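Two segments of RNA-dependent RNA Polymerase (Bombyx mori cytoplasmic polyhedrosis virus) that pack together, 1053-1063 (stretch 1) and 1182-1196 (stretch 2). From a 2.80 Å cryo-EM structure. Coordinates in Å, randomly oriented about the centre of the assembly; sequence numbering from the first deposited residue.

Stretch 1 1053-1063: SDGWFAFALLG
Stretch 2, residues 1182-1196: SYLHILRSITSNQGK

Two segments far apart in sequence can pack together through side-chain contacts, with no hydrogen bond between them, and this pair from a viral RNA-dependent RNA polymerase is a good example: 511 Å² is buried between them, summed over both sides. The first stretch is a helix from Asp 1054 to Leu 1062, preceded by Ser 1053 at the N-cap and ended by Gly 1063, whose positive phi (93°) suits glycine. The second is helical from Ser 1182 to Arg 1188, the helix having begun earlier in the chain, and leaves it at Ser 1189, whose OG donates to His 1185 O (2.9 Å), then makes a type I turn from Ile 1190 to Asn 1193. CA atoms pair Asp 1054 with Ile 1190 at 5.9 Å, Leu 1061 with Gly 1195 at 8.3 Å and Leu 1062 with Tyr 1183 at 8.7 Å.

Ile 1190 covers the most surface. Its m,t rotamer carries CD1 to 3.7 Å from Ala 1058 CB, where the small methyl lets the longer side chain approach the helix. Its CG2 lies 3.9 Å from Asp 1054 CB.

Leu 1062 (m,m), one helical turn beyond Ala 1058, divides its methyls: CD2 lies 3.7 Å from Ile 1186 CG2, and CD1 meets the edge of the Tyr 1183 ring, 4.1 Å from its CD1.

Asp 1054 (chi1 m), partly exposed, has nearly as much of its surface covered. Its OD2 is 3.3 Å from Thr 1191 CG2, while OD1 and Ile 1190 O, 3.2 Å apart, are both acceptors and cannot bond.

Phe 1057 (chi1 t, chi2 72°) sets its ring edge against Gly 1195, beyond the turn, CZ to CA 3.7 Å; a CB there would be tight against CZ. Leu 1061 (m,t) places CD1 3.4 Å from Asn 1193 ND2, while a weak hydrogen bond runs from Gly 1195 N to Asn 1193 OD1 (3.3 Å).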

ATOM      1  N   SER A1053       5.455 -16.214 -37.668  1.00 32.38           N
ATOM      2  CA  SER A1053       4.692 -15.049 -37.253  1.00 32.38           C
ATOM      3  C   SER A1053       5.527 -13.779 -37.381  1.00 32.38           C
ATOM      4  O   SER A1053       6.735 -13.812 -37.623  1.00 32.38           O
ATOM      5  CB  SER A1053       4.206 -15.217 -35.818  1.00 32.38           C
ATOM      6  OG  SER A1053       5.299 -15.273 -34.925  1.00 32.38           O
ATOM      7  N   ASP A1054       4.857 -12.639 -37.209  1.00 34.72           N
ATOM      8  CA  ASP A1054       5.513 -11.349 -37.390  1.00 34.72           C
ATOM      9  C   ASP A1054       6.385 -10.962 -36.206  1.00 34.72           C
ATOM     10  O   ASP A1054       7.383 -10.262 -36.389  1.00 34.72           O
ATOM     11  CB  ASP A1054       4.471 -10.265 -37.655  1.00 34.72           C
ATOM     12  CG  ASP A1054       3.850 -10.384 -39.032  1.00 34.72           C
ATOM     13  OD1 ASP A1054       4.550 -10.832 -39.963  1.00 34.72           O
ATOM     14  OD2 ASP A1054       2.661 -10.048 -39.182  1.00 34.72           O
ATOM     15  N   GLY A1055       6.036 -11.393 -34.994  1.00 32.42           N
ATOM     16  CA  GLY A1055       6.905 -11.138 -33.857  1.00 32.42           C
ATOM     17  C   GLY A1055       8.186 -11.947 -33.928  1.00 32.42           C
ATOM     18  O   GLY A1055       9.274 -11.434 -33.642  1.00 32.42           O
ATOM     19  N   TRP A1056       8.069 -13.214 -34.337  1.00 30.17           N
ATOM     20  CA  TRP A1056       9.230 -14.058 -34.602  1.00 30.17           C
ATOM     21  C   TRP A1056      10.126 -13.463 -35.674  1.00 30.17           C
ATOM     22  O   TRP A1056      11.351 -13.434 -35.523  1.00 30.17           O
ATOM     23  CB  TRP A1056       8.770 -15.437 -35.050  1.00 30.17           C
ATOM     24  CG  TRP A1056       9.877 -16.363 -35.387  1.00 30.17           C
ATOM     25  CD1 TRP A1056      10.664 -17.048 -34.519  1.00 30.17           C
ATOM     26  CD2 TRP A1056      10.375 -16.650 -36.694  1.00 30.17           C
ATOM     27  NE1 TRP A1056      11.599 -17.777 -35.206  1.00 30.17           N
ATOM     28  CE2 TRP A1056      11.446 -17.544 -36.544  1.00 30.17           C
ATOM     29  CE3 TRP A1056      10.011 -16.243 -37.980  1.00 30.17           C
ATOM     30  CZ2 TRP A1056      12.155 -18.043 -37.628  1.00 30.17           C
ATOM     31  CZ3 TRP A1056      10.717 -16.738 -39.055  1.00 30.17           C
ATOM     32  CH2 TRP A1056      11.775 -17.629 -38.873  1.00 30.17           C
ATOM     33  N   PHE A1057       9.535 -12.975 -36.762  1.00 31.01           N
ATOM     34  CA  PHE A1057      10.331 -12.477 -37.874  1.00 31.01           C
ATOM     35  C   PHE A1057      10.937 -11.121 -37.551  1.00 31.01           C
ATOM     36  O   PHE A1057      12.041 -10.811 -38.006  1.00 31.01           O
ATOM     37  CB  PHE A1057       9.464 -12.412 -39.127  1.00 31.01           C
ATOM     38  CG  PHE A1057      10.235 -12.277 -40.399  1.00 31.01           C
ATOM     39  CD1 PHE A1057      10.957 -13.347 -40.889  1.00 31.01           C
ATOM     40  CD2 PHE A1057      10.200 -11.107 -41.131  1.00 31.01           C
ATOM     41  CE1 PHE A1057      11.660 -13.241 -42.064  1.00 31.01           C
ATOM     42  CE2 PHE A1057      10.893 -11.000 -42.314  1.00 31.01           C
ATOM     43  CZ  PHE A1057      11.629 -12.068 -42.777  1.00 31.01           C
ATOM     44  N   ALA A1058      10.254 -10.323 -36.728  1.00 31.32           N
ATOM     45  CA  ALA A1058      10.833  -9.074 -36.253  1.00 31.32           C
ATOM     46  C   ALA A1058      12.007  -9.329 -35.323  1.00 31.32           C
ATOM     47  O   ALA A1058      12.989  -8.581 -35.340  1.00 31.32           O
ATOM     48  CB  ALA A1058       9.771  -8.236 -35.546  1.00 31.32           C
ATOM     49  N   PHE A1059      11.923 -10.379 -34.503  1.00 31.48           N
ATOM     50  CA  PHE A1059      13.061 -10.755 -33.671  1.00 31.48           C
ATOM     51  C   PHE A1059      14.206 -11.276 -34.527  1.00 31.48           C
ATOM     52  O   PHE A1059      15.374 -10.972 -34.268  1.00 31.48           O
ATOM     53  CB  PHE A1059      12.612 -11.796 -32.651  1.00 31.48           C
ATOM     54  CG  PHE A1059      13.595 -12.060 -31.546  1.00 31.48           C
ATOM     55  CD1 PHE A1059      13.804 -11.120 -30.553  1.00 31.48           C
ATOM     56  CD2 PHE A1059      14.253 -13.273 -31.457  1.00 31.48           C
ATOM     57  CE1 PHE A1059      14.681 -11.370 -29.520  1.00 31.48           C
ATOM     58  CE2 PHE A1059      15.131 -13.526 -30.422  1.00 31.48           C
ATOM     59  CZ  PHE A1059      15.347 -12.573 -29.459  1.00 31.48           C
ATOM     60  N   ALA A1060      13.881 -12.028 -35.579  1.00 31.44           N
ATOM     61  CA  ALA A1060      14.875 -12.554 -36.503  1.00 31.44           C
ATOM     62  C   ALA A1060      15.511 -11.478 -37.369  1.00 31.44           C
ATOM     63  O   ALA A1060      16.574 -11.720 -37.944  1.00 31.44           O
ATOM     64  CB  ALA A1060      14.234 -13.612 -37.396  1.00 31.44           C
ATOM     65  N   LEU A1061      14.872 -10.322 -37.520  1.00 33.28           N
ATOM     66  CA  LEU A1061      15.464  -9.234 -38.288  1.00 33.28           C
ATOM     67  C   LEU A1061      16.199  -8.222 -37.422  1.00 33.28           C
ATOM     68  O   LEU A1061      17.342  -7.875 -37.721  1.00 33.28           O
ATOM     69  CB  LEU A1061      14.401  -8.506 -39.112  1.00 33.28           C
ATOM     70  CG  LEU A1061      13.778  -9.183 -40.323  1.00 33.28           C
ATOM     71  CD1 LEU A1061      12.728  -8.263 -40.881  1.00 33.28           C
ATOM     72  CD2 LEU A1061      14.823  -9.486 -41.361  1.00 33.28           C
ATOM     73  N   LEU A1062      15.563  -7.727 -36.361  1.00 34.53           N
ATOM     74  CA  LEU A1062      16.137  -6.636 -35.583  1.00 34.53           C
ATOM     75  C   LEU A1062      16.986  -7.118 -34.421  1.00 34.53           C
ATOM     76  O   LEU A1062      17.880  -6.392 -33.978  1.00 34.53           O
ATOM     77  CB  LEU A1062      15.044  -5.718 -35.029  1.00 34.53           C
ATOM     78  CG  LEU A1062      14.411  -4.634 -35.901  1.00 34.53           C
ATOM     79  CD1 LEU A1062      15.469  -3.754 -36.542  1.00 34.53           C
ATOM     80  CD2 LEU A1062      13.461  -5.193 -36.928  1.00 34.53           C
ATOM     81  N   GLY A1063      16.713  -8.307 -33.905  1.00 35.06           N
ATOM     82  CA  GLY A1063      17.461  -8.850 -32.791  1.00 35.06           C
ATOM     83  C   GLY A1063      16.821  -8.525 -31.459  1.00 35.06           C
ATOM     84  O   GLY A1063      15.721  -7.974 -31.367  1.00 35.06           O
ATOM     85  N   SER A1182      14.371   4.233 -40.804  1.00 42.41           N
ATOM     86  CA  SER A1182      14.367   2.824 -41.181  1.00 42.41           C
ATOM     87  C   SER A1182      13.783   1.940 -40.083  1.00 42.41           C
ATOM     88  O   SER A1182      13.011   1.021 -40.372  1.00 42.41           O
ATOM     89  CB  SER A1182      15.788   2.400 -41.528  1.00 42.41           C
ATOM     90  OG  SER A1182      16.622   2.513 -40.396  1.00 42.41           O
ATOM     91  N   TYR A1183      14.092   2.239 -38.820  1.00 39.99           N
ATOM     92  CA  TYR A1183      13.644   1.412 -37.701  1.00 39.99           C
ATOM     93  C   TYR A1183      12.135   1.477 -37.521  1.00 39.99           C
ATOM     94  O   TYR A1183      11.467   0.440 -37.387  1.00 39.99           O
ATOM     95  CB  TYR A1183      14.361   1.866 -36.432  1.00 39.99           C
ATOM     96  CG  TYR A1183      13.956   1.165 -35.163  1.00 39.99           C
ATOM     97  CD1 TYR A1183      14.326  -0.147 -34.927  1.00 39.99           C
ATOM     98  CD2 TYR A1183      13.254   1.836 -34.176  1.00 39.99           C
ATOM     99  CE1 TYR A1183      13.977  -0.781 -33.766  1.00 39.99           C
ATOM    100  CE2 TYR A1183      12.900   1.212 -33.012  1.00 39.99           C
ATOM    101  CZ  TYR A1183      13.266  -0.096 -32.813  1.00 39.99           C
ATOM    102  OH  TYR A1183      12.916  -0.727 -31.647  1.00 39.99           O
ATOM    103  N   LEU A1184      11.581   2.689 -37.529  1.00 40.11           N
ATOM    104  CA  LEU A1184      10.142   2.851 -37.381  1.00 40.11           C
ATOM    105  C   LEU A1184       9.381   2.327 -38.590  1.00 40.11           C
ATOM    106  O   LEU A1184       8.277   1.795 -38.428  1.00 40.11           O
ATOM    107  CB  LEU A1184       9.810   4.319 -37.125  1.00 40.11           C
ATOM    108  CG  LEU A1184       9.759   4.846 -35.690  1.00 40.11           C
ATOM    109  CD1 LEU A1184      11.076   4.770 -34.975  1.00 40.11           C
ATOM    110  CD2 LEU A1184       9.342   6.276 -35.763  1.00 40.11           C
ATOM    111  N   HIS A1185       9.953   2.431 -39.797  1.00 41.18           N
ATOM    112  CA  HIS A1185       9.279   1.846 -40.952  1.00 41.18           C
ATOM    113  C   HIS A1185       9.284   0.326 -40.905  1.00 41.18           C
ATOM    114  O   HIS A1185       8.308  -0.311 -41.315  1.00 41.18           O
ATOM    115  CB  HIS A1185       9.917   2.324 -42.248  1.00 41.18           C
ATOM    116  CG  HIS A1185       9.258   1.776 -43.475  1.00 41.18           C
ATOM    117  ND1 HIS A1185       9.663   0.604 -44.074  1.00 41.18           N
ATOM    118  CD2 HIS A1185       8.208   2.224 -44.202  1.00 41.18           C
ATOM    119  CE1 HIS A1185       8.904   0.362 -45.126  1.00 41.18           C
ATOM    120  NE2 HIS A1185       8.012   1.330 -45.225  1.00 41.18           N
ATOM    121  N   ILE A1186      10.370  -0.276 -40.425  1.00 41.18           N
ATOM    122  CA  ILE A1186      10.426  -1.729 -40.392  1.00 41.18           C
ATOM    123  C   ILE A1186       9.510  -2.284 -39.307  1.00 41.18           C
ATOM    124  O   ILE A1186       8.808  -3.274 -39.535  1.00 41.18           O
ATOM    125  CB  ILE A1186      11.884  -2.199 -40.251  1.00 41.18           C
ATOM    126  CG1 ILE A1186      12.618  -1.927 -41.561  1.00 41.18           C
ATOM    127  CG2 ILE A1186      11.969  -3.676 -39.956  1.00 41.18           C
ATOM    128  CD1 ILE A1186      14.105  -1.997 -41.450  1.00 41.18           C
ATOM    129  N   LEU A1187       9.445  -1.631 -38.141  1.00 40.73           N
ATOM    130  CA  LEU A1187       8.477  -2.061 -37.128  1.00 40.73           C
ATOM    131  C   LEU A1187       7.036  -1.789 -37.541  1.00 40.73           C
ATOM    132  O   LEU A1187       6.131  -2.519 -37.129  1.00 40.73           O
ATOM    133  CB  LEU A1187       8.731  -1.379 -35.791  1.00 40.73           C
ATOM    134  CG  LEU A1187       9.899  -1.767 -34.901  1.00 40.73           C
ATOM    135  CD1 LEU A1187       9.898  -0.833 -33.723  1.00 40.73           C
ATOM    136  CD2 LEU A1187       9.763  -3.198 -34.439  1.00 40.73           C
ATOM    137  N   ARG A1188       6.801  -0.749 -38.342  1.00 44.79           N
ATOM    138  CA  ARG A1188       5.437  -0.370 -38.686  1.00 44.79           C
ATOM    139  C   ARG A1188       4.804  -1.345 -39.676  1.00 44.79           C
ATOM    140  O   ARG A1188       3.577  -1.483 -39.704  1.00 44.79           O
ATOM    141  CB  ARG A1188       5.457   1.067 -39.224  1.00 44.79           C
ATOM    142  CG  ARG A1188       4.135   1.723 -39.594  1.00 44.79           C
ATOM    143  CD  ARG A1188       3.942   1.728 -41.089  1.00 44.79           C
ATOM    144  NE  ARG A1188       2.750   2.460 -41.498  1.00 44.79           N
ATOM    145  CZ  ARG A1188       2.731   3.754 -41.786  1.00 44.79           C
ATOM    146  NH1 ARG A1188       3.843   4.467 -41.721  1.00 44.79           N
ATOM    147  NH2 ARG A1188       1.598   4.333 -42.154  1.00 44.79           N
ATOM    148  N   SER A1189       5.606  -2.052 -40.464  1.00 41.92           N
ATOM    149  CA  SER A1189       5.103  -2.829 -41.594  1.00 41.92           C
ATOM    150  C   SER A1189       5.696  -4.228 -41.620  1.00 41.92           C
ATOM    151  O   SER A1189       6.238  -4.672 -42.631  1.00 41.92           O
ATOM    152  CB  SER A1189       5.398  -2.114 -42.900  1.00 41.92           C
ATOM    153  OG  SER A1189       6.789  -2.023 -43.120  1.00 41.92           O
ATOM    154  N   ILE A1190       5.606  -4.950 -40.503  1.00 40.06           N
ATOM    155  CA  ILE A1190       6.181  -6.291 -40.445  1.00 40.06           C
ATOM    156  C   ILE A1190       5.296  -7.282 -41.193  1.00 40.06           C
ATOM    157  O   ILE A1190       5.760  -8.335 -41.647  1.00 40.06           O
ATOM    158  CB  ILE A1190       6.391  -6.713 -38.981  1.00 40.06           C
ATOM    159  CG1 ILE A1190       7.039  -5.575 -38.231  1.00 40.06           C
ATOM    160  CG2 ILE A1190       7.353  -7.888 -38.874  1.00 40.06           C
ATOM    161  CD1 ILE A1190       7.205  -5.810 -36.795  1.00 40.06           C
ATOM    162  N   THR A1191       4.015  -6.944 -41.359  1.00 40.36           N
ATOM    163  CA  THR A1191       3.046  -7.893 -41.900  1.00 40.36           C
ATOM    164  C   THR A1191       3.273  -8.164 -43.380  1.00 40.36           C
ATOM    165  O   THR A1191       2.967  -9.256 -43.871  1.00 40.36           O
ATOM    166  CB  THR A1191       1.633  -7.373 -41.679  1.00 40.36           C
ATOM    167  OG1 THR A1191       1.473  -6.133 -42.373  1.00 40.36           O
ATOM    168  CG2 THR A1191       1.391  -7.140 -40.216  1.00 40.36           C
ATOM    169  N   SER A1192       3.809  -7.189 -44.110  1.00 41.99           N
ATOM    170  CA  SER A1192       4.068  -7.406 -45.526  1.00 41.99           C
ATOM    171  C   SER A1192       5.555  -7.594 -45.794  1.00 41.99           C
ATOM    172  O   SER A1192       5.986  -7.619 -46.951  1.00 41.99           O
ATOM    173  CB  SER A1192       3.500  -6.247 -46.346  1.00 41.99           C
ATOM    174  OG  SER A1192       4.143  -5.028 -46.026  1.00 41.99           O
ATOM    175  N   ASN A1193       6.351  -7.733 -44.739  1.00 40.82           N
ATOM    176  CA  ASN A1193       7.790  -7.879 -44.894  1.00 40.82           C
ATOM    177  C   ASN A1193       8.143  -9.339 -45.154  1.00 40.82           C
ATOM    178  O   ASN A1193       7.925 -10.205 -44.305  1.00 40.82           O
ATOM    179  CB  ASN A1193       8.491  -7.357 -43.638  1.00 40.82           C
ATOM    180  CG  ASN A1193       9.968  -7.097 -43.845  1.00 40.82           C
ATOM    181  OD1 ASN A1193      10.529  -7.384 -44.897  1.00 40.82           O
ATOM    182  ND2 ASN A1193      10.596  -6.512 -42.844  1.00 40.82           N
ATOM    183  N   GLN A1194       8.691  -9.607 -46.341  1.00 44.08           N
ATOM    184  CA  GLN A1194       9.008 -10.964 -46.773  1.00 44.08           C
ATOM    185  C   GLN A1194      10.508 -11.237 -46.767  1.00 44.08           C
ATOM    186  O   GLN A1194      10.949 -12.250 -47.313  1.00 44.08           O
ATOM    187  CB  GLN A1194       8.432 -11.230 -48.164  1.00 44.08           C
ATOM    188  CG  GLN A1194       6.920 -11.264 -48.218  1.00 44.08           C
ATOM    189  CD  GLN A1194       6.401 -11.517 -49.617  1.00 44.08           C
ATOM    190  OE1 GLN A1194       7.179 -11.596 -50.562  1.00 44.08           O
ATOM    191  NE2 GLN A1194       5.085 -11.649 -49.757  1.00 44.08           N
ATOM    192  N   GLY A1195      11.300 -10.351 -46.173  1.00 44.27           N
ATOM    193  CA  GLY A1195      12.719 -10.591 -46.024  1.00 44.27           C
ATOM    194  C   GLY A1195      13.613  -9.985 -47.081  1.00 44.27           C
ATOM    195  O   GLY A1195      14.722 -10.483 -47.288  1.00 44.27           O
ATOM    196  N   LYS A1196      13.177  -8.924 -47.746  1.00 46.44           N
ATOM    197  CA  LYS A1196      13.960  -8.246 -48.767  1.00 46.44           C
ATOM    198  C   LYS A1196      14.634  -7.005 -48.196  1.00 46.44           C
ATOM    199  O   LYS A1196      14.208  -6.444 -47.186  1.00 46.44           O
ATOM    200  CB  LYS A1196      13.075  -7.855 -49.946  1.00 46.44           C
ATOM    201  CG  LYS A1196      12.473  -9.015 -50.701  1.00 46.44           C
ATOM    202  CD  LYS A1196      13.517  -9.734 -51.520  1.00 46.44           C
ATOM    203  CE  LYS A1196      12.884 -10.795 -52.396  1.00 46.44           C
ATOM    204  NZ  LYS A1196      13.882 -11.521 -53.224  1.00 46.44           N
TER